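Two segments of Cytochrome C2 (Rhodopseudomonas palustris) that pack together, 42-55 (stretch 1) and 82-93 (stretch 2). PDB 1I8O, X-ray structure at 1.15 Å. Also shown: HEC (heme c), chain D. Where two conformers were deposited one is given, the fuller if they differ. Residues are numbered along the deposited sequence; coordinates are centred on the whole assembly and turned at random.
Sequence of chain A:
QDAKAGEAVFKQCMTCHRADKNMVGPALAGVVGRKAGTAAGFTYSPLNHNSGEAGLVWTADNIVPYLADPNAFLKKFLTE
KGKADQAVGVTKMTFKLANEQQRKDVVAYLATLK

Stretch 1, residues 42-55: FTYSPLNHNSGEAG
Stretch 2 (82-93) GKADQAVGVTKM

Stretch 1 is an extended lead-in, Phe42 to Ser45 (phi -62 to -96°, psi 108 to 158°), followed by a helix from Pro46 to Glu53. Helical bonds include His49 N to Ser45 O (2.9 Å) and Asn50 N to Pro46 O (2.7 Å). The helix ends in a Schellman motif: Gly55 has phi 107° and psi 10°, and its N donates to Gly52 O at 3.0 Å. A CB on this glycine would jam against the carbonyl O of Ala54. Stretch 2 has a 3-10 segment at Ala84-Gln86, with Gln86 N to Lys83 O at 2.9 Å and Ala87 N to Ala84 O at 3.0 Å, then an extended run from Val88 to Lys92 interrupted by Gly89 at 91/-170°. The chains run antiparallel, as the CA-CA register demonstrates: Ser45-Thr91 5.5 Å, Leu47-Ala87 5.8 Å, Asn50-Gln86 6.5 Å and Ala54-Lys83 8.1 Å. The spacing widens toward the end of the helix, and the contact buries 574 Å² in total.

No backbone-to-backbone hydrogen bond joins the stretches; the one direct hydrogen bond uses a side chain. Asn50 (chi1 m, chi2 -8°) points toward stretch 2, and its ND2 donates to Gln86 O at 3.0 Å with a nearly linear angle of 172°. Water 1 adds a bridge, donating to Asn50 O (2.9 Å) and Gln86 OE1 (2.5 Å). Farther along, Ala54 CB lies 4.0 Å from Lys83 CD, so the extended lysine chain (m, t, t, t) offers methylenes to the methyl; water 2 donates to Ala54 O at 2.7 Å and accepts from Lys83 NZ at 2.9 Å.

Leu47 (t, p) supplies the apolar centre. Its CD1 reaches Ala87 CB at 4.3 Å, while CD2 packs 3.8 Å from Thr91 CG2 and 3.7 Å from Gly89 O. Because Ala87 CB points away, CD1 comes closer to Ala87 CA, at 3.9 Å.

At the other end, Ser45 (p) caps the helix: its OG accepts from Asn48 N at 3.0 Å and donates to HEC O2D at 2.6 Å. Lys92 N donates to the same oxygen at 2.9 Å (173°), so one heme propionate ties the stretches together; its other oxygen, O1D, accepts from Ser45 N at 2.9 Å. Lys92 (m, t, t, chi4 -105°) lays its aliphatic chain along the lead-in, with CE 3.5 Å from Thr43 O. The second propionate is held by stretch 1, with Tyr44 OH donating to O2A at 2.6 Å and Asn48 ND2 to O1A at 3.1 Å.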

# COMPACT_ATOMS: atom_id res chain seq x y z
N PHE A 42 -9.21 -7.58 7.17
CA PHE A 42 -9.05 -6.14 7.30
C PHE A 42 -10.16 -5.39 6.59
O PHE A 42 -10.48 -5.74 5.45
CB PHE A 42 -7.68 -5.68 6.76
CG PHE A 42 -7.42 -4.23 7.13
CD1 PHE A 42 -6.94 -3.87 8.38
CD2 PHE A 42 -7.69 -3.23 6.20
CE1 PHE A 42 -6.74 -2.56 8.71
CE2 PHE A 42 -7.50 -1.92 6.57
CZ PHE A 42 -7.06 -1.55 7.82
N THR A 43 -10.79 -4.41 7.23
CA THR A 43 -11.82 -3.60 6.57
C THR A 43 -11.17 -2.38 5.96
O THR A 43 -10.75 -1.47 6.63
CB THR A 43 -12.85 -3.13 7.60
OG1 THR A 43 -13.43 -4.28 8.24
CG2 THR A 43 -13.97 -2.33 6.96
N TYR A 44 -11.11 -2.42 4.63
CA TYR A 44 -10.50 -1.33 3.87
C TYR A 44 -11.47 -0.20 3.62
O TYR A 44 -12.69 -0.39 3.63
CB TYR A 44 -10.00 -1.86 2.52
CG TYR A 44 -8.81 -2.76 2.59
CD1 TYR A 44 -8.95 -4.13 2.76
CD2 TYR A 44 -7.54 -2.28 2.52
CE1 TYR A 44 -7.87 -4.96 2.86
CE2 TYR A 44 -6.41 -3.10 2.59
CZ TYR A 44 -6.61 -4.46 2.74
OH TYR A 44 -5.51 -5.28 2.81
N SER A 45 -10.94 1.00 3.38
CA SER A 45 -11.76 2.09 2.87
C SER A 45 -12.33 1.74 1.49
O SER A 45 -11.77 0.94 0.76
CB SER A 45 -10.93 3.36 2.70
OG SER A 45 -9.89 3.20 1.75
N PRO A 46 -13.42 2.40 1.13
CA PRO A 46 -13.91 2.31 -0.28
C PRO A 46 -12.78 2.57 -1.27
O PRO A 46 -12.68 1.86 -2.26
CB PRO A 46 -15.00 3.35 -0.33
CG PRO A 46 -15.55 3.38 1.09
CD PRO A 46 -14.35 3.21 1.96
N LEU A 47 -11.95 3.59 -1.06
CA LEU A 47 -10.95 3.94 -2.05
C LEU A 47 -9.93 2.80 -2.24
O LEU A 47 -9.58 2.42 -3.35
CB LEU A 47 -10.28 5.26 -1.67
CG LEU A 47 -9.24 5.80 -2.62
CD1 LEU A 47 -9.81 6.01 -4.01
CD2 LEU A 47 -8.66 7.09 -2.05
N ASN A 48 -9.43 2.26 -1.11
CA ASN A 48 -8.43 1.18 -1.18
C ASN A 48 -9.07 -0.07 -1.73
O ASN A 48 -8.44 -0.83 -2.48
CB ASN A 48 -7.71 1.08 0.17
CG ASN A 48 -6.38 0.33 0.25
OD1 ASN A 48 -5.55 0.67 1.12
ND2 ASN A 48 -6.16 -0.66 -0.59
N HIS A 49 -10.31 -0.37 -1.34
CA HIS A 49 -11.04 -1.54 -1.86
C HIS A 49 -11.28 -1.40 -3.36
O HIS A 49 -11.00 -2.34 -4.13
CB HIS A 49 -12.37 -1.68 -1.14
CG HIS A 49 -13.27 -2.69 -1.75
ND1 HIS A 49 -13.16 -4.03 -1.41
CD2 HIS A 49 -14.27 -2.56 -2.66
CE1 HIS A 49 -14.10 -4.66 -2.09
NE2 HIS A 49 -14.74 -3.82 -2.85
N ASN A 50 -11.86 -0.26 -3.79
CA ASN A 50 -12.26 -0.08 -5.17
C ASN A 50 -11.07 -0.15 -6.08
O ASN A 50 -11.15 -0.65 -7.22
CB ASN A 50 -12.96 1.26 -5.34
CG ASN A 50 -14.35 1.29 -4.72
OD1 ASN A 50 -14.86 0.27 -4.30
ND2 ASN A 50 -14.92 2.46 -4.64
N SER A 51 -9.92 0.33 -5.64
CA SER A 51 -8.71 0.28 -6.48
C SER A 51 -8.35 -1.18 -6.82
O SER A 51 -8.08 -1.49 -7.98
CB SER A 51 -7.58 1.00 -5.77
OG SER A 51 -7.86 2.38 -5.62
N GLY A 52 -8.38 -2.07 -5.81
CA GLY A 52 -8.09 -3.48 -6.11
C GLY A 52 -9.13 -4.08 -7.03
O GLY A 52 -8.77 -4.88 -7.92
N GLU A 53 -10.42 -3.73 -6.82
CA GLU A 53 -11.45 -4.29 -7.67
C GLU A 53 -11.29 -3.84 -9.10
O GLU A 53 -11.76 -4.57 -10.02
CB GLU A 53 -12.83 -3.95 -7.10
CG GLU A 53 -13.17 -4.77 -5.89
CD GLU A 53 -13.19 -6.28 -6.01
OE1 GLU A 53 -13.21 -6.83 -7.11
OE2 GLU A 53 -13.20 -7.02 -4.99
N ALA A 54 -10.67 -2.72 -9.34
CA ALA A 54 -10.39 -2.14 -10.64
C ALA A 54 -9.11 -2.70 -11.25
O ALA A 54 -8.75 -2.26 -12.34
CB ALA A 54 -10.40 -0.63 -10.60
N GLY A 55 -8.43 -3.58 -10.55
CA GLY A 55 -7.26 -4.28 -11.09
C GLY A 55 -5.94 -3.84 -10.54
O GLY A 55 -4.89 -4.29 -10.99
N GLY A 82 -10.89 5.11 -16.10
CA GLY A 82 -12.22 5.60 -16.40
C GLY A 82 -13.19 5.43 -15.25
O GLY A 82 -14.41 5.40 -15.43
N LYS A 83 -12.67 5.32 -14.03
CA LYS A 83 -13.44 5.02 -12.87
C LYS A 83 -13.28 6.12 -11.81
O LYS A 83 -13.26 5.86 -10.60
CB LYS A 83 -13.06 3.62 -12.32
CG LYS A 83 -13.62 2.56 -13.29
CD LYS A 83 -13.18 1.15 -12.91
CE LYS A 83 -13.68 0.16 -13.94
NZ LYS A 83 -13.29 -1.22 -13.59
N ALA A 84 -13.15 7.38 -12.22
CA ALA A 84 -13.12 8.46 -11.26
C ALA A 84 -14.35 8.45 -10.35
O ALA A 84 -14.30 8.86 -9.20
CB ALA A 84 -13.07 9.83 -11.95
N ASP A 85 -15.50 7.93 -10.81
CA ASP A 85 -16.69 7.86 -9.98
C ASP A 85 -16.59 6.82 -8.87
O ASP A 85 -17.48 6.68 -8.02
CB ASP A 85 -17.98 7.53 -10.77
CG ASP A 85 -17.97 6.10 -11.28
OD1 ASP A 85 -16.90 5.54 -11.57
OD2 ASP A 85 -19.08 5.52 -11.40
N GLN A 86 -15.49 6.10 -8.81
CA GLN A 86 -15.22 5.16 -7.71
C GLN A 86 -14.13 5.68 -6.78
O GLN A 86 -13.77 4.99 -5.83
CB GLN A 86 -14.80 3.80 -8.30
CG GLN A 86 -16.00 3.13 -8.99
CD GLN A 86 -15.72 1.68 -9.15
OE1 GLN A 86 -15.25 1.01 -8.21
NE2 GLN A 86 -16.02 1.23 -10.37
N ALA A 87 -13.61 6.87 -7.10
CA ALA A 87 -12.48 7.45 -6.42
C ALA A 87 -12.84 8.55 -5.44
O ALA A 87 -11.96 9.25 -4.97
CB ALA A 87 -11.48 8.00 -7.44
N VAL A 88 -14.11 8.74 -5.13
CA VAL A 88 -14.55 9.76 -4.21
C VAL A 88 -14.13 9.36 -2.80
O VAL A 88 -14.24 8.20 -2.37
CB VAL A 88 -16.08 9.97 -4.34
CG1 VAL A 88 -16.57 10.99 -3.34
CG2 VAL A 88 -16.39 10.31 -5.79
N GLY A 89 -13.68 10.32 -2.04
CA GLY A 89 -13.27 10.11 -0.66
C GLY A 89 -11.84 9.77 -0.46
O GLY A 89 -11.04 9.87 -1.41
N VAL A 90 -11.45 9.38 0.72
CA VAL A 90 -10.08 9.22 1.12
C VAL A 90 -9.88 7.89 1.85
O VAL A 90 -10.77 7.20 2.32
CB VAL A 90 -9.61 10.36 2.02
CG1 VAL A 90 -9.70 11.68 1.27
CG2 VAL A 90 -10.34 10.44 3.34
N THR A 91 -8.61 7.50 2.00
CA THR A 91 -8.20 6.32 2.72
C THR A 91 -8.24 6.52 4.24
O THR A 91 -8.36 7.64 4.76
CB THR A 91 -6.79 5.87 2.33
OG1 THR A 91 -5.78 6.85 2.70
CG2 THR A 91 -6.71 5.61 0.86
N LYS A 92 -8.10 5.42 4.97
CA LYS A 92 -8.01 5.39 6.42
C LYS A 92 -6.60 5.69 6.91
O LYS A 92 -5.64 5.22 6.28
CB LYS A 92 -8.43 3.99 6.94
CG LYS A 92 -9.88 3.61 6.84
CD LYS A 92 -10.24 2.25 7.44
CE LYS A 92 -11.67 1.85 7.26
NZ LYS A 92 -12.62 1.93 8.40
N MET A 93 -6.48 6.41 8.03
CA MET A 93 -5.26 6.56 8.82
C MET A 93 -4.05 6.79 7.88
O MET A 93 -3.06 6.03 7.83
CB MET A 93 -5.00 5.39 9.78
CG MET A 93 -6.08 5.26 10.83
SD MET A 93 -6.18 6.62 12.00
CE MET A 93 -4.69 6.33 12.96
FE HEC D . 0.26 1.57 5.37
CHA HEC D . -2.46 0.38 3.63
CHB HEC D . 2.37 -0.01 3.23
CHC HEC D . 2.93 3.05 6.90
CHD HEC D . -1.80 2.81 7.75
NA HEC D . -0.00 0.44 3.76
C1A HEC D . -1.18 0.07 3.15
C2A HEC D . -0.95 -0.60 1.92
C3A HEC D . 0.38 -0.76 1.80
C4A HEC D . 0.99 -0.10 2.96
CMA HEC D . 1.17 -1.42 0.69
CAA HEC D . -2.00 -1.21 0.99
CBA HEC D . -2.29 -2.62 1.49
CGA HEC D . -3.36 -3.38 0.76
O1A HEC D . -3.99 -2.88 -0.19
O2A HEC D . -3.58 -4.57 1.19
NB HEC D . 2.22 1.52 5.10
C1B HEC D . 2.95 0.71 4.20
C2B HEC D . 4.33 0.85 4.42
C3B HEC D . 4.51 1.78 5.36
C4B HEC D . 3.18 2.17 5.85
CMB HEC D . 5.38 0.07 3.64
CAB HEC D . 5.82 2.38 5.90
CBB HEC D . 6.61 3.18 4.80
NC HEC D . 0.52 2.76 6.97
C1C HEC D . 1.67 3.29 7.44
C2C HEC D . 1.45 4.01 8.65
C3C HEC D . 0.12 3.93 8.90
C4C HEC D . -0.47 3.17 7.83
CMC HEC D . 2.54 4.60 9.50
CAC HEC D . -0.69 4.41 10.10
CBC HEC D . -0.52 5.92 10.38
ND HEC D . -1.73 1.56 5.64
C1D HEC D . -2.38 2.11 6.75
C2D HEC D . -3.81 1.78 6.59
C3D HEC D . -4.02 1.15 5.44
C4D HEC D . -2.67 1.00 4.83
CMD HEC D . -4.84 2.20 7.68
CAD HEC D . -5.33 0.78 4.87
CBD HEC D . -6.01 2.07 4.34
CGD HEC D . -7.40 1.93 3.78
O1D HEC D . -8.04 0.85 3.79
O2D HEC D . -7.90 3.02 3.39
O HOH W 1 -13.68 -0.94 -8.52
O HOH W 2 -10.44 -1.19 -14.17